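Sporulation inhibitor of replication protein SirA (Bacillus subtilis, PDB 4TPS) inhibits the initiation of DNA replication during sporulation, keeping DnaA from the replication origin and so preventing overinitiation and enforcing diploidy. Local coordinates at residues A[53-56]-A[57-61]; A[35-38]-A[39-43]; A[90-93]-A[94-97]. All coordinates share one frame; numbering follows the deposited sequence.

Contact 1. Residues A[53-56]-A[57-61]; sequences KQIQ and YITQP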
loop_
_atom_site.group_PDB
_atom_site.type_symbol
_atom_site.label_atom_id
_atom_site.label_comp_id
_atom_site.label_asym_id
_atom_site.label_seq_id
_atom_site.Cartn_x
_atom_site.Cartn_y
_atom_site.Cartn_z
ATOM N N LYS A 53 -6.650 -5.191 -0.716
ATOM C CA LYS A 53 -5.896 -6.048 0.209
ATOM C C LYS A 53 -4.398 -5.677 0.276
ATOM O O LYS A 53 -3.806 -5.618 1.336
ATOM C CB LYS A 53 -6.094 -7.524 -0.162
ATOM C CG LYS A 53 -5.908 -8.415 0.992
ATOM C CD LYS A 53 -6.599 -9.780 0.794
ATOM C CE LYS A 53 -7.818 -10.004 1.719
ATOM N NZ LYS A 53 -7.513 -10.307 3.167
ATOM N N GLN A 54 -3.806 -5.412 -0.869
ATOM C CA GLN A 54 -2.454 -5.005 -0.950
ATOM C C GLN A 54 -2.209 -3.689 -0.217
ATOM O O GLN A 54 -1.236 -3.546 0.562
ATOM C CB GLN A 54 -2.016 -4.906 -2.391
ATOM C CG GLN A 54 -1.986 -6.259 -3.123
ATOM C CD GLN A 54 -1.734 -6.208 -4.600
ATOM O OE1 GLN A 54 -1.835 -5.178 -5.245
ATOM N NE2 GLN A 54 -1.468 -7.380 -5.179
ATOM N N ILE A 55 -3.079 -2.700 -0.490
ATOM C CA ILE A 55 -2.986 -1.411 0.236
ATOM C C ILE A 55 -3.071 -1.572 1.734
ATOM O O ILE A 55 -2.253 -0.998 2.481
ATOM C CB ILE A 55 -4.056 -0.440 -0.305
ATOM C CG1 ILE A 55 -3.575 0.045 -1.678
ATOM C CG2 ILE A 55 -4.276 0.719 0.657
ATOM C CD1 ILE A 55 -4.637 0.810 -2.413
ATOM N N GLN A 56 -3.979 -2.408 2.210
ATOM C CA GLN A 56 -4.092 -2.677 3.651
ATOM C C GLN A 56 -2.759 -3.277 4.225
ATOM O O GLN A 56 -2.300 -2.922 5.310
ATOM C CB GLN A 56 -5.295 -3.620 3.910
ATOM C CG GLN A 56 -6.660 -2.939 3.615
ATOM C CD GLN A 56 -7.914 -3.856 3.654
ATOM O OE1 GLN A 56 -7.852 -5.108 3.550
ATOM N NE2 GLN A 56 -9.082 -3.215 3.781
ATOM N N TYR A 57 -2.146 -4.165 3.461
ATOM C CA TYR A 57 -0.929 -4.829 3.859
ATOM C C TYR A 57 0.281 -3.917 3.951
ATOM O O TYR A 57 1.087 -4.022 4.892
ATOM C CB TYR A 57 -0.688 -6.045 2.957
ATOM C CG TYR A 57 0.416 -6.967 3.459
ATOM C CD1 TYR A 57 1.762 -6.683 3.252
ATOM C CD2 TYR A 57 0.108 -8.118 4.159
ATOM C CE1 TYR A 57 2.773 -7.555 3.738
ATOM C CE2 TYR A 57 1.093 -8.978 4.628
ATOM C CZ TYR A 57 2.405 -8.702 4.421
ATOM O OH TYR A 57 3.420 -9.539 4.837
ATOM N N ILE A 58 0.426 -2.977 3.008
ATOM C CA ILE A 58 1.654 -2.192 2.922
ATOM C C ILE A 58 1.594 -0.888 3.723
ATOM O O ILE A 58 2.558 -0.168 3.752
ATOM C CB ILE A 58 2.050 -1.875 1.450
ATOM C CG1 ILE A 58 1.072 -0.861 0.803
ATOM C CG2 ILE A 58 2.118 -3.181 0.611
ATOM C CD1 ILE A 58 1.615 -0.331 -0.525
ATOM N N THR A 59 0.454 -0.605 4.330
ATOM C CA THR A 59 0.271 0.612 5.076
ATOM C C THR A 59 -0.003 0.321 6.549
ATOM O O THR A 59 -0.411 -0.800 6.940
ATOM C CB THR A 59 -0.879 1.475 4.472
ATOM O OG1 THR A 59 -2.122 0.791 4.532
ATOM C CG2 THR A 59 -0.595 1.851 3.038
ATOM N N GLN A 60 0.188 1.354 7.379
ATOM C CA GLN A 60 -0.053 1.286 8.827
ATOM C C GLN A 60 -1.314 2.045 9.162
ATOM O O GLN A 60 -1.631 3.040 8.501
ATOM C CB GLN A 60 1.110 1.940 9.596
ATOM C CG GLN A 60 2.442 1.279 9.264
ATOM C CD GLN A 60 3.546 1.614 10.248
ATOM O OE1 GLN A 60 3.488 2.589 10.926
ATOM N NE2 GLN A 60 4.544 0.750 10.340
ATOM N N PRO A 61 -1.997 1.631 10.219
ATOM C CA PRO A 61 -3.125 2.440 10.708
ATOM C C PRO A 61 -2.622 3.844 11.118
ATOM O O PRO A 61 -1.513 3.997 11.687
ATOM C CB PRO A 61 -3.638 1.673 11.919
ATOM C CG PRO A 61 -2.922 0.413 11.979
ATOM C CD PRO A 61 -1.752 0.431 11.042
#
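Thr-59 and Ile-55 are tied by a side-chain bond in the last turn of helix 45-58, where it passes into strand 59-60: Thr-59 OG1 reaches back to the carbonyl four residues earlier, giving its hydrogen to Ile-55 O at 2.7 Å. Chi1 (62°) makes this possible by setting OG1 between its own backbone N and carbonyl carbon, and it comes in tilted 32° from the carbonyl plane. Thr-59 N adds only a weak bond to the same oxygen. Before this, the helix keeps its regular pattern: Tyr-57 N bonds Lys-53 O, and Ile-58 N meets Gln-54 O at 3.0 Å. A valine in place of Thr-59 would probably leave His-105 ND1, also hydrogen-bonded to OG1, without its mate and reduce the grip on Ile-55 O to the weak backbone bonds. Outward, the Tyr-57 ring makes a cation-pi contact with Lys-17 and its OH bonds a polar side chain of a second protein chain, probably domain I of DnaA, to which Gln-54 OE1 is also hydrogen-bonded. Inward, Ile-55 and Thr-59 face Phe-35 and Tyr-14. Against the helix backbone, the methyl CG2 of Thr-59 lies 3.3 Å from Ile-55 O and CG2 of Ile-58 3.4 Å from Gln-54 O.

Contact 2. Residues A[35-38]-A[39-43]; sequences FQDY and HWTSL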
loop_
_atom_site.group_PDB
_atom_site.type_symbol
_atom_site.label_atom_id
_atom_site.label_comp_id
_atom_site.label_asym_id
_atom_site.label_seq_id
_atom_site.Cartn_x
_atom_site.Cartn_y
_atom_site.Cartn_z
ATOM N N PHE A 35 -2.119 3.081 -5.532
ATOM C CA PHE A 35 -3.105 3.954 -4.863
ATOM C C PHE A 35 -4.137 4.619 -5.832
ATOM O O PHE A 35 -5.334 4.659 -5.555
ATOM C CB PHE A 35 -2.422 4.982 -4.006
ATOM C CG PHE A 35 -1.779 4.387 -2.757
ATOM C CD1 PHE A 35 -2.541 3.940 -1.715
ATOM C CD2 PHE A 35 -0.407 4.276 -2.629
ATOM C CE1 PHE A 35 -1.961 3.421 -0.558
ATOM C CE2 PHE A 35 0.177 3.726 -1.501
ATOM C CZ PHE A 35 -0.610 3.307 -0.454
ATOM N N GLN A 36 -3.651 5.027 -6.977
ATOM C CA GLN A 36 -4.513 5.632 -7.980
ATOM C C GLN A 36 -5.505 4.560 -8.515
ATOM O O GLN A 36 -6.692 4.849 -8.693
ATOM C CB GLN A 36 -3.706 6.257 -9.086
ATOM C CG GLN A 36 -4.577 6.911 -10.174
ATOM C CD GLN A 36 -3.749 7.595 -11.216
ATOM O OE1 GLN A 36 -3.028 6.958 -12.018
ATOM N NE2 GLN A 36 -3.826 8.913 -11.210
ATOM N N ASP A 37 -5.041 3.328 -8.712
ATOM C CA ASP A 37 -5.945 2.252 -9.121
ATOM C C ASP A 37 -7.062 2.023 -8.120
ATOM O O ASP A 37 -8.198 1.805 -8.498
ATOM C CB ASP A 37 -5.188 0.950 -9.295
ATOM C CG ASP A 37 -4.421 0.889 -10.589
ATOM O OD1 ASP A 37 -4.629 1.738 -11.497
ATOM O OD2 ASP A 37 -3.592 -0.051 -10.670
ATOM N N TYR A 38 -6.733 2.067 -6.840
ATOM C CA TYR A 38 -7.776 1.919 -5.803
ATOM C C TYR A 38 -8.788 3.071 -5.761
ATOM O O TYR A 38 -9.989 2.853 -5.661
ATOM C CB TYR A 38 -7.084 1.800 -4.460
ATOM C CG TYR A 38 -7.979 1.602 -3.289
ATOM C CD1 TYR A 38 -8.779 0.470 -3.208
ATOM C CD2 TYR A 38 -8.031 2.533 -2.244
ATOM C CE1 TYR A 38 -9.611 0.262 -2.138
ATOM C CE2 TYR A 38 -8.860 2.321 -1.162
ATOM C CZ TYR A 38 -9.636 1.174 -1.124
ATOM O OH TYR A 38 -10.464 0.889 -0.066
ATOM N N HIS A 39 -8.290 4.289 -5.858
ATOM C CA HIS A 39 -9.134 5.449 -5.712
ATOM C C HIS A 39 -9.857 5.825 -7.008
ATOM O O HIS A 39 -10.914 6.449 -6.932
ATOM C CB HIS A 39 -8.328 6.628 -5.183
ATOM C CG HIS A 39 -8.006 6.491 -3.722
ATOM N ND1 HIS A 39 -8.942 6.679 -2.729
ATOM C CD2 HIS A 39 -6.897 6.086 -3.097
ATOM C CE1 HIS A 39 -8.406 6.406 -1.555
ATOM N NE2 HIS A 39 -7.150 6.106 -1.757
ATOM N N TRP A 40 -9.311 5.423 -8.154
ATOM C CA TRP A 40 -9.796 5.968 -9.459
ATOM C C TRP A 40 -9.988 5.018 -10.570
ATOM O O TRP A 40 -11.075 5.022 -11.161
ATOM C CB TRP A 40 -8.831 7.015 -9.982
ATOM C CG TRP A 40 -9.114 8.326 -9.329
ATOM C CD1 TRP A 40 -8.393 8.949 -8.364
ATOM C CD2 TRP A 40 -10.241 9.123 -9.588
ATOM N NE1 TRP A 40 -9.003 10.140 -8.011
ATOM C CE2 TRP A 40 -10.173 10.237 -8.734
ATOM C CE3 TRP A 40 -11.326 8.980 -10.447
ATOM C CZ2 TRP A 40 -11.126 11.214 -8.727
ATOM C CZ3 TRP A 40 -12.265 9.956 -10.459
ATOM C CH2 TRP A 40 -12.192 11.056 -9.571
ATOM N N THR A 41 -8.928 4.240 -10.902
ATOM C CA THR A 41 -8.884 3.407 -12.138
ATOM C C THR A 41 -10.110 2.496 -12.159
ATOM O O THR A 41 -10.539 1.940 -11.131
ATOM C CB THR A 41 -7.565 2.589 -12.271
ATOM O OG1 THR A 41 -6.422 3.422 -12.071
ATOM C CG2 THR A 41 -7.386 1.933 -13.610
ATOM N N SER A 42 -10.680 2.325 -13.343
ATOM C CA SER A 42 -11.838 1.428 -13.478
ATOM C C SER A 42 -11.306 0.015 -13.622
ATOM O O SER A 42 -10.768 -0.317 -14.643
ATOM C CB SER A 42 -12.704 1.817 -14.690
ATOM O OG SER A 42 -12.911 3.213 -14.659
ATOM N N LEU A 43 -11.380 -0.752 -12.545
ATOM C CA LEU A 43 -10.804 -2.068 -12.498
ATOM C C LEU A 43 -11.945 -3.063 -12.440
ATOM O O LEU A 43 -13.048 -2.748 -11.975
ATOM C CB LEU A 43 -9.940 -2.252 -11.232
ATOM C CG LEU A 43 -8.651 -1.435 -11.094
ATOM C CD1 LEU A 43 -8.055 -1.714 -9.716
ATOM C CD2 LEU A 43 -7.665 -1.693 -12.224
HETATM O O HOH W 1 -10.716 1.715 -8.415
#
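The imidazole of His-39 folds back along the last turn of helix 28-39, with Phe-35 O at its edge and Tyr-38 over one face. The backbone N of His-39 makes the ordinary helical bond to Phe-35 O. From there the side chain stays beside that oxygen: CB lies 3.6 Å from Phe-35 O, CG is hardly farther, and CD2 brings the ring edge to within 3.2 Å of it. Chi1 of -74° places CG anti to the carbonyl carbon and keeps the ring on this side. CE1 comes near Tyr-38 CD2 and CE2, and at the tip NE2 sits 3.7 Å from Tyr-38 CD2, the tyrosine edge meeting the histidine face in a T-shaped stack with planes at 77°. NE2 also bonds Tyr-14 OH, while Tyr-38 OH goes to Glu-52, so both polar ends are held from other parts of the fold.

Beyond His-39 the chain leaves the helix. Gln-36 O takes two N-H groups, Trp-40 N at 2.7 Å and Thr-41 N at 3.2 Å. Thr-41 lies alongside Asp-37, and its OG1 donates a hydrogen bond to the anti lone pair of Asp-37 OD1 at 2.5 Å; Leu-43 CD1 packs against Asp-37 CB. Sharing Gln-36 O between the fourth and fifth residues onward is characteristic of a helix C terminus that ends in a pi-turn, here without the left-handed residue of a Schellman motif.

Contact 3. Residues A[90-93]-A[94-97]; sequences ALPK and AKGH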
loop_
_atom_site.group_PDB
_atom_site.type_symbol
_atom_site.label_atom_id
_atom_site.label_comp_id
_atom_site.label_asym_id
_atom_site.label_seq_id
_atom_site.Cartn_x
_atom_site.Cartn_y
_atom_site.Cartn_z
ATOM N N ALA A 90 -8.258 28.020 8.785
ATOM C CA ALA A 90 -8.192 29.181 7.888
ATOM C C ALA A 90 -6.904 29.934 8.236
ATOM O O ALA A 90 -6.605 30.111 9.406
ATOM C CB ALA A 90 -9.433 30.071 7.989
ATOM N N LEU A 91 -6.082 30.205 7.229
ATOM C CA LEU A 91 -4.831 30.914 7.442
ATOM C C LEU A 91 -5.008 32.375 7.832
ATOM O O LEU A 91 -5.973 33.007 7.407
ATOM C CB LEU A 91 -4.013 30.863 6.167
ATOM C CG LEU A 91 -3.514 29.527 5.667
ATOM C CD1 LEU A 91 -2.710 29.791 4.400
ATOM C CD2 LEU A 91 -2.646 28.949 6.762
ATOM N N PRO A 92 -4.019 32.928 8.602
ATOM C CA PRO A 92 -4.061 34.353 8.931
ATOM C C PRO A 92 -4.065 35.188 7.691
ATOM O O PRO A 92 -3.590 34.735 6.605
ATOM C CB PRO A 92 -2.735 34.593 9.639
ATOM C CG PRO A 92 -2.352 33.303 10.230
ATOM C CD PRO A 92 -2.916 32.239 9.324
ATOM N N LYS A 93 -4.575 36.406 7.846
ATOM C CA LYS A 93 -4.569 37.407 6.763
ATOM C C LYS A 93 -5.302 36.870 5.525
ATOM O O LYS A 93 -4.957 37.212 4.428
ATOM C CB LYS A 93 -3.136 37.852 6.476
ATOM C CG LYS A 93 -2.487 38.461 7.719
ATOM C CD LYS A 93 -1.058 38.926 7.471
ATOM C CE LYS A 93 -0.462 39.625 8.694
ATOM N NZ LYS A 93 1.033 39.642 8.626
ATOM N N ALA A 94 -6.335 36.037 5.729
ATOM C CA ALA A 94 -7.157 35.511 4.622
ATOM C C ALA A 94 -6.384 34.775 3.493
ATOM O O ALA A 94 -6.752 34.812 2.354
ATOM C CB ALA A 94 -8.022 36.598 4.016
ATOM N N LYS A 95 -5.317 34.087 3.819
ATOM C CA LYS A 95 -4.403 33.566 2.795
ATOM C C LYS A 95 -4.774 32.191 2.277
ATOM O O LYS A 95 -4.169 31.703 1.305
ATOM C CB LYS A 95 -2.969 33.583 3.364
ATOM C CG LYS A 95 -2.354 34.990 3.555
ATOM C CD LYS A 95 -0.846 34.915 3.803
ATOM C CE LYS A 95 -0.397 33.919 4.879
ATOM N NZ LYS A 95 -1.026 34.195 6.223
ATOM N N GLY A 96 -5.723 31.532 2.940
ATOM C CA GLY A 96 -6.129 30.189 2.500
ATOM C C GLY A 96 -6.920 29.363 3.489
ATOM O O GLY A 96 -7.267 29.811 4.584
ATOM N N HIS A 97 -7.161 28.119 3.096
ATOM C CA HIS A 97 -8.042 27.205 3.839
ATOM C C HIS A 97 -7.578 25.778 3.651
ATOM O O HIS A 97 -7.153 25.428 2.581
ATOM C CB HIS A 97 -9.506 27.274 3.341
ATOM C CG HIS A 97 -10.107 28.616 3.451
ATOM N ND1 HIS A 97 -10.787 29.052 4.561
ATOM C CD2 HIS A 97 -10.114 29.632 2.571
ATOM C CE1 HIS A 97 -11.166 30.312 4.371
ATOM N NE2 HIS A 97 -10.781 30.676 3.163
HETATM O O HOH W 2 -8.011 32.538 5.877
#
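Leu-91 and Gly-96, both buried, form the tight part of this beta-hairpin end, where strand 86-90 turns back into strand 96-103. Leu-91 N donates to Gly-96 O at 2.9 Å, lying 42° out of the carbonyl plane rather than on a lone pair. Beside this bond a water bridges the two arms, donating to Leu-91 O and, at 3.1 Å, to Gly-96 O. The leucine side chain lies against the glycine backbone, CB 3.7 Å from Gly-96 N, and CD1 also touches Lys-95. At phi 164° a side chain on Gly-96 would collide with Lys-95 O and press on Leu-91 CD1, which explains the glycine. One step inward, Ala-90 and His-97 are an antiparallel non-hydrogen-bonded pair, with Ala-90 CB 3.8 Å from His-97 ND1, an atom that bonds Arg-88.

The other end is looser, and Pro-92, Lys-93 and Ala-94 form its solvent side. Lys-93 and Ala-94 both have left-handed helical angles, so residues 92-95 make a beta turn close to type III', closed by a weak bond from Lys-95 N to Pro-92 O. The Lys-95 side chain reinforces it: bends at chi3 and chi4 carry NZ back over the turn, 2.6 Å from Pro-92 O and well above the carbonyl plane. Lys-93, by contrast, is extended and projects from the turn. Around the hairpin, Leu-91 packs on Glu-116, Ala-117 and Ile-120 of helix 116-128, Ala-90 bonds through its backbone to Asp-79 of strand 79-83, and His-97 likewise to Ser-112 of strand 106-113.

In the fold
Read from the N terminus, contact 2 comes first, closing helix 28-39 and leading into the loop before helix 45-58. Contact 1 ends that second helix and hands the chain to the short strand 59-60, which pairs with strand 9-16. The two helices pack together where the contacts touch: Ile-55 CD1 lies 3.3 Å from Tyr-38 CB. Contact 3 follows much later as the turn between strands 86-90 and 96-103, its centre about 35 Å from that of contact 1. All three lie in series, none nested or crossing. Contacts 1 and 3 reach the same antiparallel sheet on opposite sides of the chain's centre.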